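PDB 1BHE: endo-polygalacturonase from Pectobacterium carotovorum subsp. carotovorum, which hydrolyses the alpha-1,4 bonds between galacturonosyl units of polygalacturonic acid, so taking part in the maceration and soft-rotting of plant tissue. Local coordinates for residues S172-V177 against A198-G203; W188-K193 against A215-A220; S209-I214 against T237-I242; D223-I228 against N245-G250; N277-K282 against V299-V304. All blocks are in the same frame, centred on the assembly; numbering follows the deposited sequence.

Followed from the N terminus, these contacts run along a parallel beta-helix. Contact 1 closes a loop between the turns preceding strands 177-180 and 204-207. Contact 2 opens inside that loop and ends beyond it, pairing strand 183-193 with 218-220, so the two cross. Contact 3 crosses contact 2 in the same way and joins strands 210-215 and 237-243. It also crosses contact 4, which sets the D223 turn against the end of strand 245-247. Contact 5 follows in series and packs two walls of a later coil. D223 ties contact 4 to contact 1 through R199 and N200, while D224 ties it to contact 5 through R280 and K282.

Contact 1. Residues S172-V177 against A198-G203; sequences SPNFHV and ARNTDG
H176 N donates almost straight to D202 O (2.8 Å, 170°) and V177 N to G203 O (2.9 Å), so two loop segments are already laced together in parallel where strands 177-180 and 204-207 begin. D202 O is gripped twice by one residue, because the H176 ring also brings ND1 to it at 3.1 Å, from above the carbonyl plane. T201 O receives a weak bond from the same ND1. The far nitrogen, NE2, is paired with T194, and S172 CB lies over the centre of the ring. A histidine suits this place because both its nitrogens find partners in a buried turn.

In a parallel beta-helix, turns of successive coils stack on each other as the strands do, and here F175 and D202 stack side by side. Ring and carboxylate planes are only 6° apart; D202 OD2 lies 3.5 Å from F175 CZ, and D202 CB covers the face 3.8 Å from the ring centroid. The D202 side chain is about 3 Å, at their nearest atoms, from that of D223, the predicted proton donor.

N174 holds its CG anti to the backbone N (chi1 -164°), and its OD1 accepts F175 N at 2.6 Å in the carbonyl plane, while ND2 goes to T150. A water bridges P173 O and N200 ND2. The methyl T201 CG2 rests 3.4 Å from S172 O.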
# COMPACT_ATOMS: atom_id res chain seq x y z
N SER A 172 -3.83 3.21 10.04
CA SER A 172 -4.87 2.59 9.21
C SER A 172 -5.32 1.26 9.79
O SER A 172 -4.51 0.40 10.16
CB SER A 172 -4.32 2.40 7.79
OG SER A 172 -5.31 1.84 6.96
N PRO A 173 -6.63 1.04 9.86
CA PRO A 173 -7.20 -0.20 10.35
C PRO A 173 -6.81 -1.38 9.47
O PRO A 173 -6.58 -2.48 9.96
CB PRO A 173 -8.70 0.03 10.36
CG PRO A 173 -8.86 1.52 10.29
CD PRO A 173 -7.69 1.98 9.45
N ASN A 174 -6.73 -1.16 8.16
CA ASN A 174 -6.37 -2.19 7.19
C ASN A 174 -5.33 -1.58 6.24
O ASN A 174 -4.54 -0.76 6.71
CB ASN A 174 -7.63 -2.66 6.48
CG ASN A 174 -7.61 -3.94 5.69
OD1 ASN A 174 -6.87 -4.08 4.72
ND2 ASN A 174 -8.46 -4.89 6.08
N PHE A 175 -5.28 -1.99 4.98
CA PHE A 175 -4.30 -1.39 4.06
C PHE A 175 -4.53 0.12 3.99
O PHE A 175 -5.67 0.56 4.08
CB PHE A 175 -4.41 -2.03 2.68
CG PHE A 175 -4.11 -3.50 2.61
CD1 PHE A 175 -3.71 -4.24 3.71
CD2 PHE A 175 -4.22 -4.15 1.38
CE1 PHE A 175 -3.45 -5.59 3.61
CE2 PHE A 175 -3.95 -5.50 1.27
CZ PHE A 175 -3.56 -6.23 2.38
N HIS A 176 -3.46 0.90 3.82
CA HIS A 176 -3.59 2.35 3.75
C HIS A 176 -4.13 2.82 2.41
O HIS A 176 -5.09 3.59 2.35
CB HIS A 176 -2.24 3.04 4.01
CG HIS A 176 -1.72 2.90 5.40
ND1 HIS A 176 -1.22 1.72 5.90
CD2 HIS A 176 -1.60 3.81 6.40
CE1 HIS A 176 -0.82 1.90 7.15
NE2 HIS A 176 -1.04 3.15 7.49
N VAL A 177 -3.45 2.43 1.33
CA VAL A 177 -3.82 2.85 -0.02
C VAL A 177 -3.83 1.66 -0.98
O VAL A 177 -2.86 0.90 -1.08
CB VAL A 177 -2.86 3.90 -0.62
CG1 VAL A 177 -3.37 4.38 -1.98
CG2 VAL A 177 -2.63 5.11 0.27
N ALA A 198 1.20 -3.60 14.12
CA ALA A 198 -0.16 -3.68 13.59
C ALA A 198 -0.20 -4.51 12.31
O ALA A 198 0.36 -4.12 11.29
CB ALA A 198 -0.72 -2.28 13.33
N ARG A 199 -0.85 -5.67 12.38
CA ARG A 199 -0.92 -6.57 11.24
C ARG A 199 -1.94 -6.08 10.21
O ARG A 199 -2.88 -5.35 10.53
CB ARG A 199 -1.28 -7.99 11.69
CG ARG A 199 -0.21 -8.65 12.55
CD ARG A 199 0.96 -9.16 11.73
NE ARG A 199 1.86 -8.12 11.26
CZ ARG A 199 2.80 -7.50 11.96
NH1 ARG A 199 3.02 -7.83 13.23
NH2 ARG A 199 3.55 -6.55 11.43
N ASN A 200 -1.73 -6.49 8.96
CA ASN A 200 -2.66 -6.20 7.87
C ASN A 200 -2.69 -4.73 7.49
O ASN A 200 -3.75 -4.19 7.16
CB ASN A 200 -4.05 -6.65 8.34
CG ASN A 200 -4.97 -7.09 7.24
OD1 ASN A 200 -4.56 -7.80 6.32
ND2 ASN A 200 -6.24 -6.69 7.35
N THR A 201 -1.55 -4.06 7.55
CA THR A 201 -1.48 -2.62 7.30
C THR A 201 -0.57 -2.23 6.15
O THR A 201 0.21 -1.28 6.26
CB THR A 201 -0.98 -1.94 8.60
OG1 THR A 201 0.17 -2.66 9.05
CG2 THR A 201 -2.06 -1.96 9.67
N ASP A 202 -0.71 -2.91 5.01
CA ASP A 202 0.09 -2.58 3.83
C ASP A 202 -0.01 -1.08 3.56
O ASP A 202 -1.08 -0.50 3.75
CB ASP A 202 -0.35 -3.34 2.59
CG ASP A 202 -0.07 -4.83 2.60
OD1 ASP A 202 0.34 -5.38 3.64
OD2 ASP A 202 -0.28 -5.47 1.56
N GLY A 203 1.10 -0.51 3.11
CA GLY A 203 1.14 0.92 2.83
C GLY A 203 0.43 1.29 1.54
O GLY A 203 -0.65 1.89 1.57
O HOH W 1 -6.91 -5.25 9.76

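Contact 2. Residues W188-K193 against A215-A220; sequences WKTTIK and AYSNIA
W188 and Y216 lie side by side and point the same way, the indole five-membered ring and the Y216 ring oblique at 34°. Y216 CD2 approaches W188 CE2 at 3.6 Å, and A215 CB lies over the rim of one indole face. Bulky aromatic groups suit these places because each shields part of the other at the surface.

Next along the chain S217 OG does double duty: it accepts T190 N at 3.0 Å and donates to A215 O, which also receives K189 N at 3.1 Å. Serine suits this place, its OG lying close enough to bond to both backbones. Further on, N218 N to T190 O, I192 N to N218 O (2.8 Å) and A220 N to I192 O continue the ladder between parallel strands. I192 and I219 turn to the same face, their CG2 methyls 4.1 Å apart. On the other face K193, bent at chi2 (57°), lays CD 3.8 Å from A220 CB, and a water joins I192 O to N218 OD1.

Outside this shell, Y216 stacks on H244, S217 N is held by N245 OD1, and K189 NZ forms a salt bridge with E8. K189 and Y216 both have left-handed backbone angles (phi 58° for K189), so the chain bends in step on adjoining coils. Such matched corners and stacked isoleucines are characteristic of a parallel beta-helix.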
# COMPACT_ATOMS: atom_id res chain seq x y z
N TRP A 188 3.15 11.07 -4.21
CA TRP A 188 4.36 11.90 -4.14
C TRP A 188 4.36 12.67 -2.83
O TRP A 188 3.34 13.24 -2.46
CB TRP A 188 4.35 12.83 -5.34
CG TRP A 188 5.58 13.64 -5.60
CD1 TRP A 188 6.23 14.49 -4.75
CD2 TRP A 188 6.30 13.69 -6.85
NE1 TRP A 188 7.32 15.05 -5.38
CE2 TRP A 188 7.38 14.58 -6.67
CE3 TRP A 188 6.13 13.07 -8.09
CZ2 TRP A 188 8.29 14.85 -7.69
CZ3 TRP A 188 7.03 13.34 -9.10
CH2 TRP A 188 8.10 14.23 -8.89
N LYS A 189 5.44 12.60 -2.07
CA LYS A 189 5.48 13.24 -0.75
C LYS A 189 4.36 12.71 0.14
O LYS A 189 3.73 13.43 0.90
CB LYS A 189 5.45 14.77 -0.87
CG LYS A 189 6.85 15.33 -1.11
CD LYS A 189 6.81 16.79 -1.53
CE LYS A 189 8.23 17.35 -1.72
NZ LYS A 189 8.18 18.70 -2.36
N THR A 190 4.13 11.40 0.08
CA THR A 190 3.11 10.75 0.89
C THR A 190 3.82 10.19 2.13
O THR A 190 4.83 9.50 1.98
CB THR A 190 2.39 9.61 0.14
OG1 THR A 190 1.56 10.17 -0.89
CG2 THR A 190 1.50 8.81 1.08
N THR A 191 3.31 10.52 3.31
CA THR A 191 3.89 9.96 4.53
C THR A 191 2.91 8.95 5.11
O THR A 191 1.73 9.28 5.26
CB THR A 191 4.19 11.06 5.57
OG1 THR A 191 5.23 11.89 5.03
CG2 THR A 191 4.67 10.47 6.89
N ILE A 192 3.38 7.74 5.39
CA ILE A 192 2.55 6.70 5.99
C ILE A 192 3.22 6.29 7.31
O ILE A 192 4.40 5.95 7.31
CB ILE A 192 2.36 5.47 5.10
CG1 ILE A 192 1.30 5.76 4.02
CG2 ILE A 192 1.94 4.22 5.88
CD1 ILE A 192 1.40 4.85 2.81
N LYS A 193 2.46 6.33 8.41
CA LYS A 193 3.01 5.96 9.70
C LYS A 193 1.99 5.22 10.55
O LYS A 193 0.98 5.75 11.01
CB LYS A 193 3.56 7.17 10.46
CG LYS A 193 4.27 6.85 11.76
CD LYS A 193 5.45 5.90 11.60
CE LYS A 193 6.08 5.63 12.97
NZ LYS A 193 7.37 4.90 12.86
N ALA A 215 6.93 8.28 -5.31
CA ALA A 215 8.18 9.03 -5.20
C ALA A 215 8.22 10.02 -4.06
O ALA A 215 7.21 10.54 -3.58
CB ALA A 215 8.42 9.79 -6.51
N TYR A 216 9.43 10.26 -3.54
CA TYR A 216 9.66 11.20 -2.45
C TYR A 216 8.73 10.98 -1.27
O TYR A 216 8.25 11.94 -0.65
CB TYR A 216 9.54 12.63 -3.00
CG TYR A 216 10.61 12.93 -4.03
CD1 TYR A 216 11.92 13.16 -3.64
CD2 TYR A 216 10.30 12.95 -5.38
CE1 TYR A 216 12.91 13.41 -4.59
CE2 TYR A 216 11.28 13.20 -6.33
CZ TYR A 216 12.57 13.44 -5.93
OH TYR A 216 13.55 13.69 -6.87
N SER A 217 8.48 9.73 -0.93
CA SER A 217 7.57 9.36 0.14
C SER A 217 8.29 8.64 1.27
O SER A 217 9.44 8.22 1.14
CB SER A 217 6.42 8.53 -0.45
OG SER A 217 5.66 9.31 -1.36
N ASN A 218 7.61 8.54 2.39
CA ASN A 218 8.16 7.95 3.61
C ASN A 218 7.16 6.96 4.17
O ASN A 218 6.07 7.37 4.59
CB ASN A 218 8.43 9.09 4.60
CG ASN A 218 9.32 8.61 5.73
OD1 ASN A 218 8.97 7.62 6.37
ND2 ASN A 218 10.45 9.29 5.93
N ILE A 219 7.47 5.67 4.11
CA ILE A 219 6.52 4.65 4.55
C ILE A 219 7.03 3.78 5.68
O ILE A 219 8.00 3.05 5.54
CB ILE A 219 6.10 3.76 3.36
CG1 ILE A 219 5.47 4.59 2.23
CG2 ILE A 219 5.11 2.68 3.80
CD1 ILE A 219 5.22 3.82 0.95
N ALA A 220 6.34 3.84 6.82
CA ALA A 220 6.68 3.02 7.99
C ALA A 220 5.36 2.43 8.50
O ALA A 220 4.45 3.19 8.86
CB ALA A 220 7.38 3.83 9.06
O HOH W 2 6.73 7.49 8.06

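Contact 3. Residues S209-I214 against T237-I242; sequences SKNITI and TRNISI
N239 ND2 donates to N211 OD1 (3.2 Å, 145°), reaching it from 35° out of the carbonyl plane, with the two amide planes 23° apart. N211 OD1 also has S3 OG as a partner, and N211 ND2 is taken by D183. N239 OD1 in turn meets N264 ND2, so equivalent amides are linked from coil to coil. This is an asparagine ladder, a feature of parallel beta-helices; asparagine also tolerates the left-handed backbone found at both residues.

Backbone groups nearby are satisfied across the strands. R238 O accepts N211 N, N239 O accepts I212 N at 3.0 Å, I212 O accepts S241 N at 2.7 Å, and S241 O accepts I214 N. At the start S209 N uses a side chain, T237 OG1, at 3.3 Å, and that hydroxyl also pairs with K229 O; S209 O receives only a weak bond from R238 N. T213 OG1 bonds to the D2 carboxylate and S241 OG to D2 N.

K210 and R238 run side by side; R238 NE forms a salt bridge with the E236 carboxylate and K210 NZ bonds to E236 O, which probably eases their like charges. On the inner face, isoleucines fill the core: I214 CD1 lies 3.7 Å from I242 CD1, and I212 CB lies 3.8 Å from I240 CG1.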
# COMPACT_ATOMS: atom_id res chain seq x y z
N SER A 209 -3.08 -3.16 -11.88
CA SER A 209 -3.15 -1.78 -12.37
C SER A 209 -1.89 -1.42 -13.14
O SER A 209 -0.86 -2.08 -12.95
CB SER A 209 -3.32 -0.82 -11.17
OG SER A 209 -4.61 -0.95 -10.60
N LYS A 210 -1.94 -0.40 -13.99
CA LYS A 210 -0.74 0.00 -14.71
C LYS A 210 -0.44 1.48 -14.47
O LYS A 210 -1.29 2.24 -14.02
CB LYS A 210 -0.81 -0.24 -16.22
CG LYS A 210 -2.16 -0.28 -16.88
CD LYS A 210 -2.22 -1.18 -18.10
CE LYS A 210 -1.72 -2.59 -17.89
NZ LYS A 210 -2.75 -3.66 -17.93
N ASN A 211 0.79 1.84 -14.81
CA ASN A 211 1.31 3.20 -14.75
C ASN A 211 1.21 3.83 -13.37
O ASN A 211 0.40 4.70 -13.07
CB ASN A 211 0.62 4.05 -15.83
CG ASN A 211 0.91 3.47 -17.22
OD1 ASN A 211 2.05 3.14 -17.53
ND2 ASN A 211 -0.13 3.33 -18.04
N ILE A 212 2.13 3.39 -12.51
CA ILE A 212 2.22 3.81 -11.12
C ILE A 212 3.55 4.48 -10.77
O ILE A 212 4.61 3.93 -11.08
CB ILE A 212 2.14 2.57 -10.19
CG1 ILE A 212 0.98 1.64 -10.54
CG2 ILE A 212 2.08 3.02 -8.73
CD1 ILE A 212 -0.39 2.25 -10.49
N THR A 213 3.48 5.59 -10.04
CA THR A 213 4.69 6.24 -9.55
C THR A 213 4.56 6.47 -8.04
O THR A 213 3.58 7.07 -7.60
CB THR A 213 4.99 7.59 -10.22
OG1 THR A 213 5.40 7.36 -11.57
CG2 THR A 213 6.09 8.36 -9.51
N ILE A 214 5.54 6.00 -7.28
CA ILE A 214 5.60 6.28 -5.84
C ILE A 214 6.94 6.99 -5.63
O ILE A 214 7.98 6.37 -5.87
CB ILE A 214 5.45 5.05 -4.95
CG1 ILE A 214 4.09 4.36 -5.15
CG2 ILE A 214 5.62 5.45 -3.48
CD1 ILE A 214 3.94 3.01 -4.49
N THR A 237 -0.39 -6.14 -14.13
CA THR A 237 0.17 -4.99 -13.42
C THR A 237 1.46 -4.64 -14.15
O THR A 237 2.38 -5.46 -14.17
CB THR A 237 0.44 -5.32 -11.95
OG1 THR A 237 -0.82 -5.46 -11.28
CG2 THR A 237 1.28 -4.24 -11.29
N ARG A 238 1.51 -3.48 -14.79
CA ARG A 238 2.67 -3.08 -15.56
C ARG A 238 3.08 -1.62 -15.36
O ARG A 238 2.25 -0.74 -15.13
CB ARG A 238 2.38 -3.17 -17.08
CG ARG A 238 1.99 -4.53 -17.61
CD ARG A 238 1.80 -4.49 -19.12
NE ARG A 238 1.89 -5.86 -19.61
CZ ARG A 238 2.94 -6.44 -20.18
NH1 ARG A 238 4.08 -5.81 -20.38
NH2 ARG A 238 2.79 -7.71 -20.53
N ASN A 239 4.35 -1.35 -15.63
CA ASN A 239 4.90 -0.01 -15.64
C ASN A 239 4.81 0.70 -14.30
O ASN A 239 3.91 1.51 -14.06
CB ASN A 239 4.19 0.82 -16.74
CG ASN A 239 4.16 0.14 -18.09
OD1 ASN A 239 5.04 -0.66 -18.41
ND2 ASN A 239 3.14 0.42 -18.90
N ILE A 240 5.79 0.46 -13.43
CA ILE A 240 5.81 1.04 -12.09
C ILE A 240 7.16 1.66 -11.77
O ILE A 240 8.21 1.10 -12.08
CB ILE A 240 5.49 -0.02 -11.00
CG1 ILE A 240 4.08 -0.59 -11.19
CG2 ILE A 240 5.62 0.55 -9.59
CD1 ILE A 240 3.72 -1.74 -10.28
N SER A 241 7.14 2.86 -11.20
CA SER A 241 8.34 3.57 -10.79
C SER A 241 8.29 3.83 -9.28
O SER A 241 7.36 4.47 -8.80
CB SER A 241 8.50 4.90 -11.50
OG SER A 241 8.75 4.74 -12.88
N ILE A 242 9.27 3.33 -8.55
CA ILE A 242 9.40 3.53 -7.11
C ILE A 242 10.71 4.29 -6.91
O ILE A 242 11.79 3.69 -6.91
CB ILE A 242 9.44 2.21 -6.33
CG1 ILE A 242 8.26 1.30 -6.67
CG2 ILE A 242 9.52 2.45 -4.83
CD1 ILE A 242 6.89 1.85 -6.36

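Contact 4. Residues D223-I228 against N245-G250; sequences DDNVAI and NDFGTG
N225 ND2 is gripped by two carbonyls, donating to T249 O at 3.0 Å and to I219 O of the neighbouring strand, while at the other end of the amide N225 OD1 accepts from G252 N. The bond to T249 O is bent (139°) and comes from above the carbonyl plane. An asparagine suits this buried turn because one flat group offers both donors and an acceptor, and here all of its functions bind backbone.

The same side chain slides past F247 in the opposite direction. Amide and ring planes are 6° apart, and N225 CB lies over the face, 3.8 Å from the centroid of the F247 ring and 3.5 Å from its CD2. F247 holds its CG anti to the carbonyl carbon, beside the backbone N (chi1 -70°). At the far end of the ring, F247 CZ lies 3.8 Å from V226 CG2. I219 and M253 touch this phenyl group as well, so it belongs to the hydrophobic interior of the parallel beta-helix, close to where strand 245-247 ends and the chain enters the active-site turn.

That turn runs past D223, the predicted proton donor, whose backbone is hydrogen-bonded to that of H251, an inferred active-site residue. G250 passes close by, its CA 3.3 Å from D223 O and 3.5 Å from N225 OD1. Glycine fits there: a CB would point into N225 OD1, and the backbone has a strongly positive phi.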
# COMPACT_ATOMS: atom_id res chain seq x y z
N ASP A 223 2.84 -4.16 7.98
CA ASP A 223 3.06 -5.15 6.92
C ASP A 223 3.74 -4.52 5.72
O ASP A 223 4.60 -3.66 5.92
CB ASP A 223 1.75 -5.87 6.59
CG ASP A 223 1.34 -6.87 7.65
OD1 ASP A 223 2.02 -6.99 8.70
OD2 ASP A 223 0.32 -7.57 7.47
N ASP A 224 3.52 -5.02 4.50
CA ASP A 224 4.28 -4.54 3.35
C ASP A 224 4.25 -3.03 3.18
O ASP A 224 3.19 -2.43 3.19
CB ASP A 224 3.77 -5.20 2.06
CG ASP A 224 4.31 -6.61 1.92
OD1 ASP A 224 5.51 -6.83 2.20
OD2 ASP A 224 3.52 -7.50 1.53
N ASN A 225 5.43 -2.44 2.98
CA ASN A 225 5.50 -0.99 2.75
C ASN A 225 4.80 -0.69 1.43
O ASN A 225 3.98 0.22 1.31
CB ASN A 225 6.95 -0.51 2.79
CG ASN A 225 7.64 -0.85 4.10
OD1 ASN A 225 7.92 -2.03 4.38
ND2 ASN A 225 7.92 0.15 4.91
N VAL A 226 5.12 -1.49 0.42
CA VAL A 226 4.51 -1.48 -0.90
C VAL A 226 4.36 -2.95 -1.31
O VAL A 226 5.29 -3.74 -1.13
CB VAL A 226 5.32 -0.75 -1.98
CG1 VAL A 226 4.79 -1.05 -3.39
CG2 VAL A 226 5.32 0.76 -1.81
N ALA A 227 3.20 -3.34 -1.81
CA ALA A 227 3.00 -4.71 -2.28
C ALA A 227 2.33 -4.64 -3.66
O ALA A 227 1.17 -4.25 -3.76
CB ALA A 227 2.19 -5.55 -1.32
N ILE A 228 3.11 -4.93 -4.68
CA ILE A 228 2.65 -4.92 -6.07
C ILE A 228 2.01 -6.27 -6.40
O ILE A 228 2.66 -7.31 -6.23
CB ILE A 228 3.83 -4.62 -7.01
CG1 ILE A 228 4.41 -3.23 -6.71
CG2 ILE A 228 3.44 -4.71 -8.47
CD1 ILE A 228 5.78 -2.98 -7.30
N ASN A 245 12.68 7.20 -2.25
CA ASN A 245 11.86 6.95 -1.07
C ASN A 245 12.66 6.50 0.15
O ASN A 245 13.79 6.04 0.06
CB ASN A 245 10.82 5.87 -1.40
CG ASN A 245 9.83 6.31 -2.47
OD1 ASN A 245 9.04 7.22 -2.25
ND2 ASN A 245 9.91 5.64 -3.61
N ASP A 246 11.99 6.58 1.30
CA ASP A 246 12.53 6.15 2.58
C ASP A 246 11.54 5.19 3.24
O ASP A 246 10.39 5.59 3.45
CB ASP A 246 12.76 7.32 3.53
CG ASP A 246 13.94 8.19 3.16
OD1 ASP A 246 15.08 7.81 3.49
OD2 ASP A 246 13.73 9.25 2.53
N PHE A 247 11.94 3.96 3.51
CA PHE A 247 11.04 3.01 4.15
C PHE A 247 11.57 2.67 5.56
O PHE A 247 12.77 2.48 5.77
CB PHE A 247 10.85 1.74 3.35
CG PHE A 247 10.08 1.77 2.06
CD1 PHE A 247 9.52 2.92 1.54
CD2 PHE A 247 9.90 0.59 1.35
CE1 PHE A 247 8.82 2.92 0.35
CE2 PHE A 247 9.20 0.57 0.16
CZ PHE A 247 8.66 1.73 -0.34
N GLY A 248 10.65 2.67 6.52
CA GLY A 248 10.97 2.35 7.90
C GLY A 248 10.52 0.92 8.22
O GLY A 248 10.72 0.00 7.42
N THR A 249 9.91 0.73 9.38
CA THR A 249 9.43 -0.61 9.74
C THR A 249 8.46 -1.11 8.67
O THR A 249 7.87 -0.32 7.92
CB THR A 249 8.73 -0.67 11.11
OG1 THR A 249 7.57 0.17 11.07
CG2 THR A 249 9.65 -0.22 12.22
N GLY A 250 8.26 -2.42 8.65
CA GLY A 250 7.33 -3.01 7.70
C GLY A 250 7.86 -4.32 7.14
O GLY A 250 8.89 -4.83 7.61

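Contact 5. Residues N277-K282 against V299-V304; sequences NGLRIK and VVMKNV
L279 and V299 reach toward each other tip to tip across the interior of a right-handed parallel beta-helix, the fold of this glycosidase family. L279 has chi2 at 169°, with CD1 anti to CA, and its two methyls spread over the two of V299: CD2 meets V299 CG1 at 4.1 Å and CD1 meets V299 CG2 at 4.2 Å. Branched aliphatic chains suit this position, since each presents a pair of methyls to the other. F330 and Y296 also pack on L279.

M301 crosses L279 obliquely. Its chain is extended to SD, then turns at chi3 (-123°), which carries CE to 4.2 Å from L279 CG. The unbranched, flexible thioether lets the methyl and the sulphur touch two neighbouring residues, and SD comes to lie 4.0 Å from G278 CA. G278 stands where the chain turns a corner, and without a side chain it leaves that approach to the sulphur. The contact is packing by van der Waals contact between strand 277-282 and residues 299-304, at and just beyond the end of strand 290-302.

On the other side of the corner N277 turns away from this packing, toward the active-site region, where its ND2 donates to H251 O. V304 closes the group from the end of the other segment: chi1 of 175° sets CG1 anti to the backbone N, bringing it 3.5 Å from G278 N and 3.7 Å from N277 C.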
# COMPACT_ATOMS: atom_id res chain seq x y z
N ASN A 277 12.03 -7.06 5.94
CA ASN A 277 12.46 -7.59 4.65
C ASN A 277 12.82 -6.37 3.78
O ASN A 277 12.23 -5.30 3.97
CB ASN A 277 11.41 -8.42 3.95
CG ASN A 277 10.78 -9.52 4.78
OD1 ASN A 277 11.48 -10.41 5.28
ND2 ASN A 277 9.47 -9.47 4.93
N GLY A 278 13.77 -6.53 2.87
CA GLY A 278 14.18 -5.42 2.01
C GLY A 278 13.41 -5.45 0.70
O GLY A 278 12.29 -4.94 0.59
N LEU A 279 14.04 -6.06 -0.30
CA LEU A 279 13.47 -6.22 -1.63
C LEU A 279 12.91 -7.63 -1.76
O LEU A 279 13.64 -8.62 -1.64
CB LEU A 279 14.54 -5.96 -2.69
CG LEU A 279 15.36 -4.67 -2.54
CD1 LEU A 279 16.55 -4.68 -3.50
CD2 LEU A 279 14.50 -3.45 -2.78
N ARG A 280 11.60 -7.74 -1.98
CA ARG A 280 10.98 -9.05 -2.01
C ARG A 280 10.05 -9.38 -3.16
O ARG A 280 9.23 -8.59 -3.61
CB ARG A 280 10.20 -9.17 -0.68
CG ARG A 280 9.54 -10.52 -0.46
CD ARG A 280 9.24 -10.69 1.03
NE ARG A 280 8.07 -9.88 1.41
CZ ARG A 280 7.29 -10.20 2.44
NH1 ARG A 280 7.59 -11.28 3.16
NH2 ARG A 280 6.24 -9.45 2.74
N ILE A 281 10.18 -10.61 -3.64
CA ILE A 281 9.32 -11.20 -4.64
C ILE A 281 8.84 -12.52 -4.02
O ILE A 281 9.65 -13.41 -3.75
CB ILE A 281 9.92 -11.45 -6.03
CG1 ILE A 281 10.58 -10.20 -6.60
CG2 ILE A 281 8.81 -11.95 -6.96
CD1 ILE A 281 11.25 -10.35 -7.94
N LYS A 282 7.55 -12.60 -3.72
CA LYS A 282 7.02 -13.77 -3.05
C LYS A 282 5.73 -14.30 -3.65
O LYS A 282 4.92 -13.54 -4.19
CB LYS A 282 6.77 -13.42 -1.57
CG LYS A 282 5.77 -12.29 -1.38
CD LYS A 282 5.44 -12.08 0.09
CE LYS A 282 3.99 -11.65 0.27
NZ LYS A 282 3.89 -10.19 0.57
N VAL A 299 19.89 1.01 -3.71
CA VAL A 299 19.14 0.68 -2.51
C VAL A 299 20.10 0.58 -1.32
O VAL A 299 21.07 -0.18 -1.40
CB VAL A 299 18.38 -0.64 -2.66
CG1 VAL A 299 17.50 -0.92 -1.44
CG2 VAL A 299 17.52 -0.66 -3.92
N VAL A 300 19.88 1.35 -0.27
CA VAL A 300 20.73 1.31 0.91
C VAL A 300 19.91 0.86 2.12
O VAL A 300 18.92 1.51 2.47
CB VAL A 300 21.38 2.67 1.22
CG1 VAL A 300 22.22 2.61 2.50
CG2 VAL A 300 22.27 3.14 0.07
N MET A 301 20.30 -0.25 2.74
CA MET A 301 19.56 -0.79 3.88
C MET A 301 20.36 -0.80 5.18
O MET A 301 21.56 -1.07 5.21
CB MET A 301 19.09 -2.22 3.59
CG MET A 301 18.14 -2.35 2.41
SD MET A 301 17.94 -4.07 1.92
CE MET A 301 18.42 -4.00 0.20
N LYS A 302 19.66 -0.54 6.27
CA LYS A 302 20.21 -0.51 7.62
C LYS A 302 19.23 -1.23 8.55
O LYS A 302 18.03 -0.92 8.56
CB LYS A 302 20.38 0.90 8.16
CG LYS A 302 21.30 1.87 7.45
CD LYS A 302 21.62 3.08 8.32
CE LYS A 302 21.16 4.39 7.68
NZ LYS A 302 22.31 5.21 7.21
N ASN A 303 19.71 -2.20 9.32
CA ASN A 303 18.87 -2.94 10.26
C ASN A 303 17.72 -3.68 9.59
O ASN A 303 16.61 -3.79 10.12
CB ASN A 303 18.34 -2.02 11.36
CG ASN A 303 19.42 -1.48 12.28
OD1 ASN A 303 20.39 -2.16 12.60
ND2 ASN A 303 19.27 -0.24 12.73
N VAL A 304 17.98 -4.29 8.43
CA VAL A 304 17.03 -5.10 7.70
C VAL A 304 17.45 -6.57 7.79
O VAL A 304 18.47 -6.96 7.22
CB VAL A 304 16.95 -4.65 6.22
CG1 VAL A 304 16.06 -5.56 5.39
CG2 VAL A 304 16.47 -3.21 6.13